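Local coordinates for protein glycoside Hydrolase Family 43_12 (Metagenome, PDB 7JVH) that probably hydrolyses glycosidic bonds in plant cell-wall polysaccharides such as arabinoxylan, as a subfamily 12 member of glycoside hydrolase family 43, at residues N50-P55 with I359-P364; A81-V86 with D105-L110. All blocks are in the same frame, centred on the assembly; numbering follows the deposited sequence.

Interaction 1. Residues N50-P55 with I359-P364; sequences NEFYSP and IKQKMP
F52 and Q361 form the central pair of a two-stranded antiparallel ribbon, strand 51-53 against 360-362. The ribbon ties the chain ahead of the first blade strand, 65-69, to the chain after the last, 349-350. Each backbone N donates to the other's O: F52 N to Q361 O and Q361 N to F52 O, both 3.1 Å. Two more bonds extend the ladder past the strand ends. M363 N reaches N50 O at 2.9 Å, nearly straight at 175°, and S54 N reaches I359 O. The side chains add a second layer. The F52 ring lies with CE1 3.2 Å from Q361 CB, and CD1 meets M363 CG at 3.6 Å. With CG between the backbone N and the carbonyl carbon (chi1 76°), the ring is folded over toward the 359-364 chain. Y53 and K360 run side by side on the other face, and Y53 CD1 packs on I359 CG1 at 3.8 Å. K360 bends at chi3 (79°) and brings NZ 3.5 Å from E51 OE2 in a salt bridge. E51 OE1 also accepts from K48 N, which steadies the carboxylate. Further out, Y53 OH binds N45 O. I359 packs on I41 and Y42 of helix 40-43, while Q361 touches L339 and P340 of strand 335-342.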
ATOM      1  N   ASN A  50     -19.350 -20.123   2.740  1.00 57.58           N
ATOM      2  CA  ASN A  50     -19.066 -19.372   3.985  1.00 70.31           C
ATOM      3  C   ASN A  50     -17.582 -19.040   4.101  1.00 68.01           C
ATOM      4  O   ASN A  50     -17.126 -18.809   5.213  1.00 77.72           O
ATOM      5  CB  ASN A  50     -19.416 -20.212   5.208  1.00 72.17           C
ATOM      6  CG  ASN A  50     -18.464 -21.368   5.382  1.00 68.13           C
ATOM      7  OD1 ASN A  50     -18.170 -22.071   4.432  1.00 69.72           O
ATOM      8  ND2 ASN A  50     -17.969 -21.562   6.587  1.00 66.72           N
ATOM      9  N   GLU A  51     -16.869 -18.980   2.989  1.00 57.80           N
ATOM     10  CA  GLU A  51     -15.421 -18.719   3.078  1.00 66.47           C
ATOM     11  C   GLU A  51     -15.072 -17.418   2.360  1.00 71.33           C
ATOM     12  O   GLU A  51     -15.913 -16.897   1.644  1.00 84.97           O
ATOM     13  CB  GLU A  51     -14.685 -19.906   2.469  1.00 68.55           C
ATOM     14  CG  GLU A  51     -14.690 -21.131   3.352  1.00 70.97           C
ATOM     15  CD  GLU A  51     -14.132 -22.359   2.672  1.00 78.76           C
ATOM     16  OE1 GLU A  51     -14.483 -22.572   1.514  1.00 85.52           O
ATOM     17  OE2 GLU A  51     -13.360 -23.087   3.295  1.00 73.10           O
ATOM     18  N   PHE A  52     -13.866 -16.919   2.602  1.00 61.34           N
ATOM     19  CA  PHE A  52     -13.330 -15.704   1.945  1.00 49.12           C
ATOM     20  C   PHE A  52     -11.818 -15.846   1.849  1.00 48.95           C
ATOM     21  O   PHE A  52     -11.247 -16.641   2.573  1.00 46.42           O
ATOM     22  CB  PHE A  52     -13.716 -14.420   2.675  1.00 40.76           C
ATOM     23  CG  PHE A  52     -12.957 -14.120   3.941  1.00 62.28           C
ATOM     24  CD1 PHE A  52     -13.189 -14.843   5.093  1.00 61.08           C
ATOM     25  CD2 PHE A  52     -12.035 -13.094   3.995  1.00 56.30           C
ATOM     26  CE1 PHE A  52     -12.522 -14.545   6.264  1.00 54.07           C
ATOM     27  CE2 PHE A  52     -11.351 -12.820   5.162  1.00 55.22           C
ATOM     28  CZ  PHE A  52     -11.593 -13.547   6.295  1.00 49.71           C
ATOM     29  N   TYR A  53     -11.224 -15.139   0.898  1.00 48.62           N
ATOM     30  CA  TYR A  53      -9.780 -15.110   0.716  1.00 51.40           C
ATOM     31  C   TYR A  53      -9.145 -14.017   1.581  1.00 51.28           C
ATOM     32  O   TYR A  53      -9.670 -12.906   1.663  1.00 42.76           O
ATOM     33  CB  TYR A  53      -9.452 -14.871  -0.762  1.00 48.73           C
ATOM     34  CG  TYR A  53      -9.838 -16.020  -1.690  1.00 47.02           C
ATOM     35  CD1 TYR A  53      -9.388 -17.313  -1.448  1.00 38.32           C
ATOM     36  CD2 TYR A  53     -10.616 -15.805  -2.826  1.00 38.45           C
ATOM     37  CE1 TYR A  53      -9.693 -18.349  -2.296  1.00 47.73           C
ATOM     38  CE2 TYR A  53     -10.935 -16.843  -3.683  1.00 39.00           C
ATOM     39  CZ  TYR A  53     -10.474 -18.115  -3.410  1.00 49.38           C
ATOM     40  OH  TYR A  53     -10.784 -19.175  -4.223  1.00 45.97           O
ATOM     41  N   SER A  54      -8.017 -14.458   2.125  1.00 49.27           N
ATOM     42  CA  SER A  54      -7.037 -13.707   2.928  1.00 50.95           C
ATOM     43  C   SER A  54      -5.654 -13.896   2.309  1.00 48.57           C
ATOM     44  O   SER A  54      -5.105 -14.976   2.324  1.00 55.54           O
ATOM     45  CB  SER A  54      -7.053 -14.086   4.358  1.00 63.43           C
ATOM     46  OG  SER A  54      -6.279 -13.178   5.101  1.00 61.36           O
ATOM     47  N   PRO A  55      -5.043 -12.614   1.858  1.00 48.19           N
ATOM     48  CA  PRO A  55      -5.318 -11.206   2.166  1.00 48.13           C
ATOM     49  C   PRO A  55      -6.589 -10.584   1.592  1.00 59.97           C
ATOM     50  O   PRO A  55      -6.933 -10.808   0.431  1.00 57.12           O
ATOM     51  CB  PRO A  55      -4.114 -10.499   1.545  1.00 51.10           C
ATOM     52  CG  PRO A  55      -3.706 -11.362   0.406  1.00 43.80           C
ATOM     53  CD  PRO A  55      -3.937 -12.768   0.899  1.00 51.33           C
ATOM     54  N   ILE A 359      -4.953 -19.491   2.395  1.00 53.76           N
ATOM     55  CA  ILE A 359      -5.687 -18.498   1.630  1.00 48.70           C
ATOM     56  C   ILE A 359      -7.154 -18.355   2.027  1.00 49.83           C
ATOM     57  O   ILE A 359      -7.733 -17.296   1.836  1.00 57.93           O
ATOM     58  CB  ILE A 359      -5.532 -18.806   0.134  1.00 37.27           C
ATOM     59  CG1 ILE A 359      -5.714 -17.539  -0.688  1.00 36.77           C
ATOM     60  CG2 ILE A 359      -6.453 -19.928  -0.297  1.00 38.95           C
ATOM     61  CD1 ILE A 359      -4.599 -16.534  -0.546  1.00 36.03           C
ATOM     62  N   LYS A 360      -7.729 -19.421   2.602  1.00 50.72           N
ATOM     63  CA  LYS A 360      -9.145 -19.458   2.988  1.00 56.15           C
ATOM     64  C   LYS A 360      -9.320 -19.365   4.475  1.00 51.71           C
ATOM     65  O   LYS A 360      -8.616 -20.008   5.213  1.00 63.29           O
ATOM     66  CB  LYS A 360      -9.793 -20.739   2.515  1.00 57.87           C
ATOM     67  CG  LYS A 360      -9.930 -20.795   1.007  1.00 60.25           C
ATOM     68  CD  LYS A 360     -10.037 -22.226   0.515  1.00 59.42           C
ATOM     69  CE  LYS A 360     -11.409 -22.807   0.700  1.00 68.82           C
ATOM     70  NZ  LYS A 360     -11.377 -24.295   0.699  1.00 71.76           N
ATOM     71  N   GLN A 361     -10.309 -18.571   4.859  1.00 56.62           N
ATOM     72  CA  GLN A 361     -10.712 -18.348   6.260  1.00 59.15           C
ATOM     73  C   GLN A 361     -12.230 -18.428   6.285  1.00 68.90           C
ATOM     74  O   GLN A 361     -12.846 -18.021   5.302  1.00 65.96           O
ATOM     75  CB  GLN A 361     -10.390 -16.920   6.689  1.00 65.77           C
ATOM     76  CG  GLN A 361      -8.913 -16.583   6.659  1.00 77.24           C
ATOM     77  CD  GLN A 361      -8.258 -17.198   7.858  1.00 71.14           C
ATOM     78  OE1 GLN A 361      -8.783 -17.113   8.950  1.00 75.05           O
ATOM     79  NE2 GLN A 361      -7.126 -17.842   7.652  1.00 65.57           N
ATOM     80  N   LYS A 362     -12.805 -18.928   7.372  1.00 69.54           N
ATOM     81  CA  LYS A 362     -14.277 -18.946   7.437  1.00 65.49           C
ATOM     82  C   LYS A 362     -14.712 -17.509   7.679  1.00 59.72           C
ATOM     83  O   LYS A 362     -14.033 -16.839   8.421  1.00 60.51           O
ATOM     84  CB  LYS A 362     -14.709 -19.885   8.562  1.00 76.78           C
ATOM     85  CG  LYS A 362     -13.832 -21.114   8.727  1.00 83.68           C
ATOM     86  CD  LYS A 362     -14.158 -21.951   9.938  1.00 83.08           C
ATOM     87  CE  LYS A 362     -13.041 -22.014  10.957  1.00 74.61           C
ATOM     88  NZ  LYS A 362     -12.563 -23.395  11.184  1.00 68.21           N
HETATM   89  N   MSE A 363     -15.815 -17.068   7.079  1.00 63.24           N
HETATM   90  CA  MSE A 363     -16.328 -15.691   7.304  1.00 61.22           C
HETATM   91  C   MSE A 363     -17.110 -15.650   8.622  1.00 61.45           C
HETATM   92  O   MSE A 363     -17.406 -16.692   9.186  1.00 58.45           O
HETATM   93  CB  MSE A 363     -17.327 -15.294   6.212  1.00 58.22           C
HETATM   94  CG  MSE A 363     -16.797 -15.262   4.802  1.00 63.43           C
HETATM   95 SE   MSE A 363     -18.078 -14.526   3.555  1.00 67.37          SE
HETATM   96  CE  MSE A 363     -18.575 -12.821   4.185  1.00 87.34           C
ATOM     97  N   PRO A 364     -17.452 -14.472   9.160  1.00 68.05           N
ATOM     98  CA  PRO A 364     -18.285 -14.406  10.351  1.00 67.61           C
ATOM     99  C   PRO A 364     -19.702 -14.917  10.049  1.00 79.89           C
ATOM    100  O   PRO A 364     -20.167 -14.727   8.964  1.00 84.87           O
ATOM    101  CB  PRO A 364     -18.340 -12.909  10.655  1.00 53.84           C
ATOM    102  CG  PRO A 364     -17.116 -12.357   9.990  1.00 57.59           C
ATOM    103  CD  PRO A 364     -16.966 -13.176   8.733  1.00 59.86           C
TER

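Interaction 2. Residues A81-V86 with D105-L110; sequences AMFPGV and DRTSQL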
ATOM      1  N   ALA A  81       5.196   7.163  -1.770  1.00 38.49           N
ATOM      2  CA  ALA A  81       5.187   8.290  -2.723  1.00 47.73           C
ATOM      3  C   ALA A  81       3.991   8.393  -3.672  1.00 52.36           C
ATOM      4  O   ALA A  81       3.963   9.246  -4.560  1.00 51.90           O
ATOM      5  CB  ALA A  81       6.490   8.307  -3.518  1.00 48.05           C
HETATM    6  N   MSE A  82       3.002   7.514  -3.498  1.00 58.55           N
HETATM    7  CA  MSE A  82       1.838   7.491  -4.374  1.00 49.48           C
HETATM    8  C   MSE A  82       0.899   8.619  -3.957  1.00 52.40           C
HETATM    9  O   MSE A  82       0.869   8.997  -2.785  1.00 62.47           O
HETATM   10  CB  MSE A  82       1.139   6.128  -4.301  1.00 39.14           C
HETATM   11  CG  MSE A  82       2.009   4.952  -4.729  1.00 56.52           C
HETATM   12 SE   MSE A  82       1.027   3.251  -4.458  1.00 61.06          SE
HETATM   13  CE  MSE A  82       2.161   1.680  -4.801  1.00 33.20           C
ATOM     14  N   PHE A  83       0.164   9.174  -4.926  1.00 50.49           N
ATOM     15  CA  PHE A  83      -0.812  10.217  -4.652  1.00 49.43           C
ATOM     16  C   PHE A  83      -2.107   9.958  -5.416  1.00 61.04           C
ATOM     17  O   PHE A  83      -2.074   9.678  -6.613  1.00 76.10           O
ATOM     18  CB  PHE A  83      -0.278  11.601  -5.007  1.00 49.26           C
ATOM     19  CG  PHE A  83      -1.173  12.711  -4.554  1.00 49.29           C
ATOM     20  CD1 PHE A  83      -1.055  13.231  -3.265  1.00 49.91           C
ATOM     21  CD2 PHE A  83      -2.166  13.201  -5.379  1.00 40.75           C
ATOM     22  CE1 PHE A  83      -1.900  14.250  -2.847  1.00 60.12           C
ATOM     23  CE2 PHE A  83      -3.013  14.207  -4.959  1.00 40.09           C
ATOM     24  CZ  PHE A  83      -2.876  14.741  -3.702  1.00 58.06           C
ATOM     25  N   PRO A  84      -3.298  10.035  -4.768  1.00 62.60           N
ATOM     26  CA  PRO A  84      -3.415  10.350  -3.342  1.00 64.03           C
ATOM     27  C   PRO A  84      -2.884   9.239  -2.461  1.00 57.50           C
ATOM     28  O   PRO A  84      -2.690   8.126  -2.939  1.00 56.86           O
ATOM     29  CB  PRO A  84      -4.916  10.502  -3.164  1.00 61.83           C
ATOM     30  CG  PRO A  84      -5.496   9.626  -4.224  1.00 60.52           C
ATOM     31  CD  PRO A  84      -4.610   9.799  -5.396  1.00 61.75           C
ATOM     32  N   GLY A  85      -2.649   9.557  -1.183  1.00 51.10           N
ATOM     33  CA  GLY A  85      -2.059   8.634  -0.229  1.00 49.57           C
ATOM     34  C   GLY A  85      -3.063   8.170   0.800  1.00 51.24           C
ATOM     35  O   GLY A  85      -4.090   8.808   0.993  1.00 56.23           O
ATOM     36  N   VAL A  86      -2.743   7.046   1.448  1.00 53.34           N
ATOM     37  CA  VAL A  86      -3.551   6.424   2.506  1.00 52.32           C
ATOM     38  C   VAL A  86      -4.965   6.120   2.023  1.00 46.68           C
ATOM     39  O   VAL A  86      -5.895   6.883   2.288  1.00 56.67           O
ATOM     40  CB  VAL A  86      -3.575   7.288   3.795  1.00 56.10           C
ATOM     41  CG1 VAL A  86      -4.284   6.561   4.943  1.00 49.23           C
ATOM     42  CG2 VAL A  86      -2.161   7.685   4.176  1.00 53.68           C
ATOM     43  N   ASP A 105      -5.633  13.419   0.173  1.00 51.16           N
ATOM     44  CA  ASP A 105      -5.960  13.643  -1.233  1.00 48.70           C
ATOM     45  C   ASP A 105      -5.828  15.090  -1.733  1.00 46.66           C
ATOM     46  O   ASP A 105      -6.125  15.377  -2.895  1.00 62.76           O
ATOM     47  CB  ASP A 105      -7.367  13.100  -1.537  1.00 54.34           C
ATOM     48  CG  ASP A 105      -8.459  13.745  -0.691  1.00 61.12           C
ATOM     49  OD1 ASP A 105      -8.149  14.570   0.187  1.00 66.20           O
ATOM     50  OD2 ASP A 105      -9.640  13.430  -0.923  1.00 65.45           O
ATOM     51  N   ARG A 106      -5.390  16.000  -0.859  1.00 59.40           N
ATOM     52  CA  ARG A 106      -5.060  17.364  -1.251  1.00 51.07           C
ATOM     53  C   ARG A 106      -3.553  17.557  -1.144  1.00 68.28           C
ATOM     54  O   ARG A 106      -2.890  16.926  -0.312  1.00 74.82           O
ATOM     55  CB  ARG A 106      -5.784  18.378  -0.368  1.00 58.77           C
ATOM     56  CG  ARG A 106      -7.294  18.340  -0.488  1.00 54.02           C
ATOM     57  CD  ARG A 106      -7.941  19.518   0.218  1.00 59.46           C
ATOM     58  NE  ARG A 106      -7.585  19.573   1.640  1.00 77.49           N
ATOM     59  CZ  ARG A 106      -8.113  18.806   2.595  1.00 73.38           C
ATOM     60  NH1 ARG A 106      -9.043  17.908   2.307  1.00 65.99           N
ATOM     61  NH2 ARG A 106      -7.708  18.943   3.849  1.00 72.56           N
ATOM     62  N   THR A 107      -3.015  18.426  -2.013  1.00 70.24           N
ATOM     63  CA  THR A 107      -1.600  18.783  -2.013  1.00 59.51           C
ATOM     64  C   THR A 107      -1.182  19.465  -0.718  1.00 64.41           C
ATOM     65  O   THR A 107      -0.035  19.364  -0.315  1.00 73.64           O
ATOM     66  CB  THR A 107      -1.260  19.632  -3.251  1.00 66.63           C
ATOM     67  OG1 THR A 107      -1.459  18.813  -4.415  1.00 61.26           O
ATOM     68  CG2 THR A 107       0.191  20.104  -3.240  1.00 62.34           C
ATOM     69  N   SER A 108      -2.129  20.135  -0.055  1.00 67.64           N
ATOM     70  CA  SER A 108      -1.905  20.746   1.267  1.00 64.11           C
ATOM     71  C   SER A 108      -1.693  19.731   2.397  1.00 64.49           C
ATOM     72  O   SER A 108      -1.221  20.083   3.467  1.00 62.97           O
ATOM     73  CB  SER A 108      -3.061  21.673   1.629  1.00 66.11           C
ATOM     74  OG  SER A 108      -4.275  20.950   1.672  1.00 76.17           O
ATOM     75  N   GLN A 109      -2.075  18.474   2.156  1.00 67.06           N
ATOM     76  CA  GLN A 109      -1.863  17.379   3.101  1.00 61.91           C
ATOM     77  C   GLN A 109      -0.615  16.574   2.758  1.00 60.08           C
ATOM     78  O   GLN A 109       0.024  15.998   3.641  1.00 64.58           O
ATOM     79  CB  GLN A 109      -3.071  16.436   3.097  1.00 58.08           C
ATOM     80  CG  GLN A 109      -4.376  17.056   3.583  1.00 67.37           C
ATOM     81  CD  GLN A 109      -5.597  16.200   3.228  1.00 67.21           C
ATOM     82  OE1 GLN A 109      -5.745  15.755   2.081  1.00 72.90           O
ATOM     83  NE2 GLN A 109      -6.479  15.988   4.207  1.00 47.49           N
ATOM     84  N   LEU A 110      -0.281  16.530   1.463  1.00 65.01           N
ATOM     85  CA  LEU A 110       0.760  15.656   0.920  1.00 67.49           C
ATOM     86  C   LEU A 110       1.176  16.137  -0.463  1.00 71.85           C
ATOM     87  O   LEU A 110       0.352  16.213  -1.379  1.00 71.26           O
ATOM     88  CB  LEU A 110       0.235  14.218   0.843  1.00 52.04           C
ATOM     89  CG  LEU A 110       1.024  13.129   0.112  1.00 50.74           C
ATOM     90  CD1 LEU A 110       2.372  12.849   0.758  1.00 51.83           C
ATOM     91  CD2 LEU A 110       0.200  11.856   0.065  1.00 50.15           C
TER
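F83 sets its ring against the loop 105-110, which follows strand 98-102 in the family 43 catalytic domain, a five-bladed beta-propeller. Strand 98-102 is one edge of a four-stranded blade, next to strand 85-91. F83, L110 and D105 carry most of the contact. F83 CG stands trans to the backbone N (chi1 -172°), and this carries the ring out to the loop. Its far end meets mainly backbone: CE1 is 3.3 Å from L110 O, and CZ is 3.4 Å from D105 O. R106 O lies near the ring plane at the edge. The L110 side chain runs past F83 in the opposite direction, with CD2 3.8 Å from F83 CD1. L110 CD2 also lies 3.9 Å from G85 N. Replacing F83 by an alanine would probably open a gap beside the loop backbone and leave L110 CD2 without its aromatic neighbour. D105 adds its CA and CB, which pack on the P84 ring next to the cis peptide. Other bonds fix the loop itself. R106 is held by W161 O and by a salt bridge to D163, and Q109 NE2 binds S162 O. On the other side of this amide, Q109 OE1 accepts from R106 N at 3.0 Å, and D105 N adds a weak bond to the same oxygen.

Interactions 1 and 2 lie on opposite sides of the chain's centre, their centres 32 Å apart, and they do not touch. Both are partly buried, but interaction 2 is closer to the middle of the chain. They join no common elements. Interaction 1 pairs segments far apart in sequence, and interaction 2 is nested inside the loop it closes. Interaction 2 joins the start of inner strand 85-91, and strand 82-83 before it, to the loop after the blade's edge strand 98-102. The chemistry differs accordingly. Segments 50-55 and 359-364 share a backbone ladder and a charged pair. Segments 81-86 and 105-110 meet by van der Waals contact, and their polar groups bond within the loop or to other parts of the chain.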